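Local coordinates for putative mandelate racemase (Bordetella bronchiseptica, PDB 3OZY), which is of unknown function but, as a magnesium-binding member of the enolase superfamily, probably acts on a carboxylate substrate such as a sugar diacid, at residues A160-E164 with Q165-A169; R176-R179 with K180-A183; L215-L218 with D219-G222; N263-R267 with N268-D272. One frame throughout, in Å; residues are numbered along the deposited sequence. Where two conformers were deposited one is given.

Contact 1: A160-E164 with Q165-A169; sequences AGWVE and QGFTA
W162 and F167 run alongside one another in the same direction, the indole CE3 standing 4.1 Å from CE2 of the phenyl ring. Their rings meet obliquely, so this is an apolar contact and not a stack. F167 CB sits 3.4 Å from W162 O. That oxygen lies in the plane of the phenyl ring, at its edge, 3.4 Å from CD2. The same oxygen accepts the backbone bond from F167 N (N-H...O angle 153°), which fixes the phenylalanine next to the last helical turn. Q165 CG also approaches the indole CE3 obliquely, at 4.2 Å; its chain bends at chi2 (-61°), and a water links Q165 OE1 to G161 O. The backbone reversal is a Schellman motif: G166 leaves helical geometry with positive phi (119°), and its N bonds to V163 O at 2.9 Å. V163 CA makes a CA-H...O contact of 3.4 Å with F167 O, and a water donates to both V163 O and F167 O. W162 NE1 is bonded to E158 one turn earlier. The turn ends helix 152-164 and leads into strand 169-173, while W162 and F167 both pack on I332 and on A143 of strand 139-146.

Contact 2: R176-R179 with K180-A183; sequences RAPR and KDAA. With ACY (acetic acid), chain H.
D181 turns its carboxylate back over the start of helix 178-192, where A177 is the N-cap residue. Its CB lies 3.5 Å from P178 O, and CG is placed beside the backbone N by chi1 of -64°, which brings it against the A177 carbonyl. From there the two oxygens part. OD2 comes within 3.4 Å of P178 CA, but its hydrogen bond goes to G175 N, just ahead of the segment. OD1 accepts a hydrogen bond from a water at 2.6 Å and also lies near the methyl of a bound acetic acid. That water accepts from A177 N and donates to acetate O, so one molecule joins the aspartate, the helix start and the ligand. The acetate is in turn gripped by R176: NE bonds to O at 3.1 Å, NH2 bonds to OXT at 2.9 Å, and the carboxylate carbon lies in the guanidinium plane, at its edge. A bend at chi3 (61°) carries the arginine head round to this position, and NH2 is shared with D149 in a salt bridge; D149 N also bonds the acetate.

The backbone bond from D181 N to A177 O, 2.9 Å with an N-H...O angle of 164°, begins the regular helical series, continued by A182 N to P178 O. Outside, K180 lays its CD on A177 CB at 3.9 Å. P178 and D181 also touch M214 of helix 208-220. The paired N-H groups of R176 match the two carboxylate oxygens, consistent with an acetate picked up from the crystallisation liquor, and the arginine's positive charge is likely balanced between ligand and D149.

Contact 3: L215-L218 with D219-G222; sequences LRIL and DEAG
D219 N to L215 O, E220 N to R216 O and A221 N to I217 O are the main polar links across this helical turn. The second, 3.0 Å from E220 N to R216 O, is the straightest, with an N-H...O angle of 166°. They close the last turn of helix 208-220, which ends in a Schellman motif within a beta-alpha-beta unit of the barrel, between strands 197-201 and 225-227. G222 leaves helical geometry with a positive phi of 64°, and its N turns back to bond D219 O.

The next layer is water and charge. A water donates to E220 OE1 at 2.7 Å and more weakly to R216 O, so it spans the side-chain end and the helical carbonyl one turn back. E220 reaches that water because its CG stands anti to the backbone N (chi1 173°) and the chain runs extended beyond CG; OE2 has a long, weak ion pair with R186 of helix 178-192. A221 O is bonded by R189 of the same helix.

Packing comes last. I217 lies against A182 and R186, and L218 against L185, so this flank of the turn rests on helix 178-192. L215 and D219 instead touch T246 in the loop before strand 249-252. Within the turn, D219 CB comes to 3.3 Å from L215 O.

Contact 4: N263-R267 with N268-D272; sequences NDYIR and NDAID
The Y265 ring has A270 O in its plane at the edge, 3.6 Å from CD2, while A270 CB also touches CD2, at 3.8 Å. I271 CB comes at the ring obliquely, and I271 CG2 packs 3.8 Å from Y265 CB. The second flat group, the N268 amide, sits with D264 O close to its plane: ND2 donates to that oxygen at 2.7 Å with an N-H...O angle of 158°. Its CG lies beside the backbone N (chi1 -70°), which folds the amide back along the helix; the backbone N adds only a weak bond to the same oxygen.

These atoms belong to a Schellman motif that ends helix 258-267 in the barrel domain. D269, with positive phi, is its C-prime residue. A270 N bonds to Y265 O and D269 N to I266 O, each at 3.0 Å, and N268 N reaches Y265 O from the face opposite to A270 N. Water bridges D269 OD1 to I266 O.

I266 CG1 meets I271 CG2 at 4.0 Å, extending the apolar patch toward L299, which touches both isoleucines. A270 O is buried with no polar partner in the model. Y265 OH is bonded to I232 O, its ring meets H238 edge-to-face, and in the conformer given R267 NH2 forms a salt bridge with OE1 of E236 of the second subunit.

Overall arrangement
All four contacts fall in the C-terminal barrel domain and follow one another along the chain as contacts 1, 2, 3 and 4. Three are helix ends: contact 1 closes helix 152-164, contact 3 helix 208-220 and contact 4 helix 258-267, whereas contact 2 opens helix 178-192. Contacts 2 and 3 are the neighbours, with centres 13 Å apart and A182 CB touching I217 CG2 at 3.9 Å, so adjacent barrel helices pack directly. Contacts 1 and 4 lie farthest apart, about 32 Å between centres. The magnesium ligands D201, E227 and E254 sit at or just past the C-terminal ends of strands 197-201, 225-227 and 249-252.

Contact 1: A160-E164 with Q165-A169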
# COMPACT_ATOMS: atom_id res chain seq x y z
N ALA A 160 5.52 -33.31 16.50
CA ALA A 160 6.04 -34.67 16.32
C ALA A 160 5.45 -35.33 15.07
O ALA A 160 6.15 -36.03 14.35
CB ALA A 160 5.77 -35.52 17.56
N GLY A 161 4.17 -35.08 14.81
CA GLY A 161 3.52 -35.58 13.60
C GLY A 161 4.16 -35.07 12.32
O GLY A 161 4.40 -35.84 11.39
N TRP A 162 4.45 -33.77 12.24
CA TRP A 162 5.08 -33.22 11.03
C TRP A 162 6.51 -33.73 10.87
O TRP A 162 6.97 -34.00 9.75
CB TRP A 162 5.01 -31.68 10.99
CG TRP A 162 3.60 -31.21 10.87
CD1 TRP A 162 2.93 -30.41 11.75
CD2 TRP A 162 2.67 -31.56 9.85
NE1 TRP A 162 1.63 -30.22 11.32
CE2 TRP A 162 1.45 -30.93 10.16
CE3 TRP A 162 2.75 -32.34 8.69
CZ2 TRP A 162 0.31 -31.05 9.35
CZ3 TRP A 162 1.62 -32.47 7.89
CH2 TRP A 162 0.42 -31.83 8.23
N VAL A 163 7.22 -33.89 11.98
CA VAL A 163 8.55 -34.49 11.94
C VAL A 163 8.49 -35.93 11.41
O VAL A 163 9.32 -36.33 10.59
CB VAL A 163 9.23 -34.44 13.33
CG1 VAL A 163 10.48 -35.30 13.34
CG2 VAL A 163 9.55 -32.99 13.70
N GLU A 164 7.49 -36.69 11.86
CA GLU A 164 7.30 -38.06 11.38
C GLU A 164 7.06 -38.10 9.87
O GLU A 164 7.44 -39.06 9.19
CB GLU A 164 6.13 -38.72 12.13
CG GLU A 164 5.70 -40.07 11.57
CD GLU A 164 6.75 -41.15 11.74
OE1 GLU A 164 7.76 -40.90 12.44
OE2 GLU A 164 6.57 -42.25 11.18
N GLN A 165 6.43 -37.05 9.34
CA GLN A 165 6.17 -36.96 7.90
C GLN A 165 7.42 -36.61 7.10
O GLN A 165 7.41 -36.67 5.87
CB GLN A 165 5.06 -35.94 7.61
CG GLN A 165 3.68 -36.39 8.07
CD GLN A 165 3.24 -37.67 7.39
OE1 GLN A 165 2.90 -38.65 8.05
NE2 GLN A 165 3.24 -37.66 6.07
N GLY A 166 8.49 -36.24 7.79
CA GLY A 166 9.76 -35.97 7.13
C GLY A 166 10.28 -34.55 7.29
O GLY A 166 11.39 -34.25 6.86
N PHE A 167 9.50 -33.67 7.92
CA PHE A 167 9.97 -32.30 8.11
C PHE A 167 11.05 -32.22 9.19
O PHE A 167 10.96 -32.89 10.22
CB PHE A 167 8.81 -31.38 8.50
CG PHE A 167 7.88 -31.05 7.36
CD1 PHE A 167 8.21 -30.05 6.45
CD2 PHE A 167 6.68 -31.72 7.20
CE1 PHE A 167 7.36 -29.74 5.40
CE2 PHE A 167 5.82 -31.40 6.15
CZ PHE A 167 6.17 -30.41 5.25
N THR A 168 12.06 -31.38 8.96
CA THR A 168 13.14 -31.16 9.92
C THR A 168 12.98 -29.81 10.62
O THR A 168 13.85 -29.37 11.36
CB THR A 168 14.52 -31.20 9.24
OG1 THR A 168 14.64 -30.12 8.30
CG2 THR A 168 14.73 -32.53 8.52
N ALA A 169 11.84 -29.15 10.36
CA ALA A 169 11.58 -27.81 10.86
C ALA A 169 10.09 -27.54 10.78
O ALA A 169 9.40 -28.09 9.91
CB ALA A 169 12.34 -26.78 10.02
O HOH W 1 2.63 -38.04 11.21
O HOH W 2 12.22 -35.69 10.08

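Contact 2: R176-R179 with K180-A183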
# COMPACT_ATOMS: atom_id res chain seq x y z
N ARG A 176 -1.43 -14.31 21.00
CA ARG A 176 -2.65 -13.99 21.74
C ARG A 176 -2.48 -14.18 23.24
O ARG A 176 -2.91 -13.34 24.03
CB ARG A 176 -3.81 -14.85 21.25
CG ARG A 176 -5.09 -14.58 22.02
CD ARG A 176 -6.26 -15.26 21.36
NE ARG A 176 -6.10 -16.70 21.31
CZ ARG A 176 -6.93 -17.52 20.67
NH1 ARG A 176 -7.97 -17.01 20.03
NH2 ARG A 176 -6.71 -18.82 20.67
N ALA A 177 -1.85 -15.29 23.62
CA ALA A 177 -1.67 -15.62 25.03
C ALA A 177 -0.23 -16.06 25.25
O ALA A 177 0.07 -17.25 25.22
CB ALA A 177 -2.64 -16.71 25.45
N PRO A 178 0.68 -15.09 25.44
CA PRO A 178 2.11 -15.41 25.51
C PRO A 178 2.50 -16.48 26.53
O PRO A 178 3.45 -17.21 26.29
CB PRO A 178 2.75 -14.06 25.85
CG PRO A 178 1.85 -13.08 25.18
CD PRO A 178 0.45 -13.64 25.40
N ARG A 179 1.79 -16.58 27.65
CA ARG A 179 2.10 -17.62 28.62
C ARG A 179 1.81 -19.01 28.05
O ARG A 179 2.56 -19.97 28.28
CB ARG A 179 1.34 -17.40 29.93
CG ARG A 179 1.79 -16.16 30.69
CD ARG A 179 1.76 -16.38 32.19
NE ARG A 179 0.42 -16.69 32.68
CZ ARG A 179 -0.43 -15.79 33.14
NH1 ARG A 179 -0.09 -14.51 33.18
NH2 ARG A 179 -1.63 -16.16 33.57
N LYS A 180 0.72 -19.12 27.31
CA LYS A 180 0.40 -20.38 26.65
C LYS A 180 1.37 -20.67 25.52
O LYS A 180 1.79 -21.80 25.32
CB LYS A 180 -1.03 -20.36 26.12
CG LYS A 180 -2.09 -20.26 27.21
CD LYS A 180 -3.49 -20.30 26.61
CE LYS A 180 -4.56 -20.37 27.69
NZ LYS A 180 -5.92 -20.47 27.09
N ASP A 181 1.73 -19.62 24.78
CA ASP A 181 2.70 -19.76 23.70
C ASP A 181 4.00 -20.32 24.24
O ASP A 181 4.60 -21.23 23.65
CB ASP A 181 2.99 -18.40 23.04
CG ASP A 181 1.77 -17.80 22.36
OD1 ASP A 181 0.92 -18.56 21.83
OD2 ASP A 181 1.67 -16.56 22.31
N ALA A 182 4.45 -19.78 25.38
CA ALA A 182 5.68 -20.25 26.00
C ALA A 182 5.57 -21.71 26.42
O ALA A 182 6.50 -22.49 26.22
CB ALA A 182 6.05 -19.38 27.20
N ALA A 183 4.44 -22.07 27.01
CA ALA A 183 4.26 -23.45 27.45
C ALA A 183 4.26 -24.40 26.25
O ALA A 183 4.83 -25.48 26.31
CB ALA A 183 2.97 -23.59 28.26
C ACY H . -3.52 -19.62 21.98
O ACY H . -3.57 -18.37 21.94
OXT ACY H . -4.52 -20.35 21.82
CH3 ACY H . -2.19 -20.28 22.24
O HOH W 3 -1.30 -17.23 21.34

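Contact 3: L215-L218 with D219-G222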
# COMPACT_ATOMS: atom_id res chain seq x y z
N LEU A 215 10.98 -12.99 23.33
CA LEU A 215 12.30 -13.29 22.76
C LEU A 215 13.19 -14.06 23.74
O LEU A 215 13.93 -14.97 23.35
CB LEU A 215 12.98 -12.00 22.29
CG LEU A 215 14.38 -12.15 21.70
CD1 LEU A 215 14.39 -13.07 20.47
CD2 LEU A 215 14.94 -10.77 21.34
N ARG A 216 13.11 -13.72 25.03
CA ARG A 216 13.88 -14.46 26.04
C ARG A 216 13.52 -15.94 26.04
O ARG A 216 14.39 -16.81 26.15
CB ARG A 216 13.64 -13.86 27.43
CG ARG A 216 14.29 -12.51 27.63
CD ARG A 216 13.77 -11.85 28.90
NE ARG A 216 14.51 -10.63 29.20
CZ ARG A 216 14.26 -9.86 30.25
NH1 ARG A 216 13.28 -10.16 31.09
NH2 ARG A 216 14.99 -8.78 30.45
N ILE A 217 12.22 -16.22 25.94
CA ILE A 217 11.71 -17.59 25.86
C ILE A 217 12.22 -18.27 24.60
O ILE A 217 12.70 -19.41 24.64
CB ILE A 217 10.16 -17.60 25.83
CG1 ILE A 217 9.58 -16.93 27.08
CG2 ILE A 217 9.63 -19.03 25.66
CD1 ILE A 217 9.97 -17.62 28.37
N LEU A 218 12.10 -17.58 23.47
CA LEU A 218 12.52 -18.15 22.18
C LEU A 218 14.00 -18.50 22.21
O LEU A 218 14.43 -19.51 21.66
CB LEU A 218 12.24 -17.18 21.03
CG LEU A 218 10.83 -16.58 20.96
CD1 LEU A 218 10.69 -15.82 19.65
CD2 LEU A 218 9.74 -17.62 21.11
N ASP A 219 14.78 -17.65 22.87
CA ASP A 219 16.22 -17.88 23.01
C ASP A 219 16.46 -19.15 23.84
O ASP A 219 17.19 -20.05 23.43
CB ASP A 219 16.82 -16.63 23.66
CG ASP A 219 18.33 -16.61 23.68
OD1 ASP A 219 18.98 -17.55 23.18
OD2 ASP A 219 18.87 -15.62 24.21
N GLU A 220 15.79 -19.24 24.98
CA GLU A 220 15.88 -20.42 25.83
C GLU A 220 15.55 -21.70 25.06
O GLU A 220 16.22 -22.74 25.24
CB GLU A 220 14.91 -20.25 27.00
CG GLU A 220 14.74 -21.46 27.91
CD GLU A 220 13.52 -21.33 28.81
OE1 GLU A 220 13.23 -20.19 29.26
OE2 GLU A 220 12.85 -22.35 29.08
N ALA A 221 14.53 -21.63 24.20
CA ALA A 221 14.08 -22.79 23.42
C ALA A 221 14.87 -22.99 22.13
O ALA A 221 14.59 -23.91 21.36
CB ALA A 221 12.58 -22.67 23.10
N GLY A 222 15.85 -22.14 21.88
CA GLY A 222 16.68 -22.27 20.70
C GLY A 222 15.94 -22.11 19.39
O GLY A 222 16.27 -22.75 18.39
O HOH W 4 13.89 -17.58 29.30

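Contact 4: N263-R267 with N268-D272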
# COMPACT_ATOMS: atom_id res chain seq x y z
N ASN A 263 15.03 -2.32 2.28
CA ASN A 263 16.16 -1.41 2.41
C ASN A 263 16.01 -0.57 3.67
O ASN A 263 16.98 -0.36 4.40
CB ASN A 263 16.25 -0.52 1.17
CG ASN A 263 17.35 0.52 1.29
OD1 ASN A 263 17.08 1.73 1.36
ND2 ASN A 263 18.59 0.07 1.31
N ASP A 264 14.80 -0.11 3.95
CA ASP A 264 14.58 0.65 5.18
C ASP A 264 14.87 -0.18 6.43
O ASP A 264 15.44 0.32 7.38
CB ASP A 264 13.16 1.22 5.23
CG ASP A 264 12.99 2.44 4.36
OD1 ASP A 264 14.00 3.08 4.01
OD2 ASP A 264 11.84 2.76 4.03
N TYR A 265 14.46 -1.45 6.43
CA TYR A 265 14.79 -2.31 7.56
C TYR A 265 16.30 -2.51 7.68
O TYR A 265 16.85 -2.42 8.77
CB TYR A 265 14.06 -3.65 7.47
CG TYR A 265 12.70 -3.67 8.14
CD1 TYR A 265 11.60 -3.07 7.55
CD2 TYR A 265 12.53 -4.30 9.36
CE1 TYR A 265 10.36 -3.08 8.17
CE2 TYR A 265 11.30 -4.32 9.99
CZ TYR A 265 10.22 -3.72 9.39
OH TYR A 265 9.00 -3.76 10.03
N ILE A 266 16.96 -2.78 6.56
CA ILE A 266 18.40 -3.02 6.59
C ILE A 266 19.17 -1.79 7.07
O ILE A 266 20.08 -1.90 7.89
CB ILE A 266 18.91 -3.49 5.22
CG1 ILE A 266 18.34 -4.87 4.88
CG2 ILE A 266 20.45 -3.51 5.18
CD1 ILE A 266 18.62 -5.30 3.47
N ARG A 267 18.78 -0.62 6.59
CA ARG A 267 19.47 0.63 6.95
C ARG A 267 19.28 0.98 8.43
O ARG A 267 20.03 1.79 8.99
CB ARG A 267 18.99 1.80 6.08
CG ARG A 267 19.44 1.72 4.65
CD ARG A 267 19.03 2.96 3.87
NE ARG A 267 19.71 4.16 4.33
CZ ARG A 267 19.11 5.18 4.94
NH1 ARG A 267 17.81 5.15 5.15
NH2 ARG A 267 19.83 6.23 5.33
N ASN A 268 18.27 0.38 9.04
CA ASN A 268 18.04 0.58 10.46
C ASN A 268 18.45 -0.62 11.32
O ASN A 268 18.05 -0.71 12.48
CB ASN A 268 16.59 0.96 10.69
CG ASN A 268 16.29 2.36 10.19
OD1 ASN A 268 16.66 3.34 10.83
ND2 ASN A 268 15.65 2.46 9.03
N ASP A 269 19.23 -1.53 10.74
CA ASP A 269 19.73 -2.70 11.47
C ASP A 269 18.59 -3.47 12.14
O ASP A 269 18.72 -3.97 13.26
CB ASP A 269 20.79 -2.26 12.50
CG ASP A 269 22.03 -1.66 11.85
OD1 ASP A 269 22.46 -2.16 10.79
OD2 ASP A 269 22.58 -0.68 12.39
N ALA A 270 17.49 -3.60 11.41
CA ALA A 270 16.24 -4.06 12.01
C ALA A 270 15.78 -5.44 11.52
O ALA A 270 14.67 -5.85 11.83
CB ALA A 270 15.15 -3.02 11.77
N ILE A 271 16.62 -6.16 10.78
CA ILE A 271 16.14 -7.43 10.21
C ILE A 271 17.26 -8.44 10.00
O ILE A 271 18.36 -8.08 9.57
CB ILE A 271 15.37 -7.17 8.88
CG1 ILE A 271 14.53 -8.37 8.45
CG2 ILE A 271 16.33 -6.68 7.77
CD1 ILE A 271 13.57 -8.01 7.30
N ASP A 272 16.98 -9.71 10.31
CA ASP A 272 17.90 -10.81 10.05
C ASP A 272 17.49 -11.62 8.83
O ASP A 272 18.33 -12.06 8.05
CB ASP A 272 17.99 -11.75 11.25
CG ASP A 272 18.63 -11.10 12.46
OD1 ASP A 272 19.78 -10.62 12.34
OD2 ASP A 272 17.96 -11.07 13.51
O HOH W 5 21.64 -4.25 8.73
O HOH W 6 22.97 1.56 10.81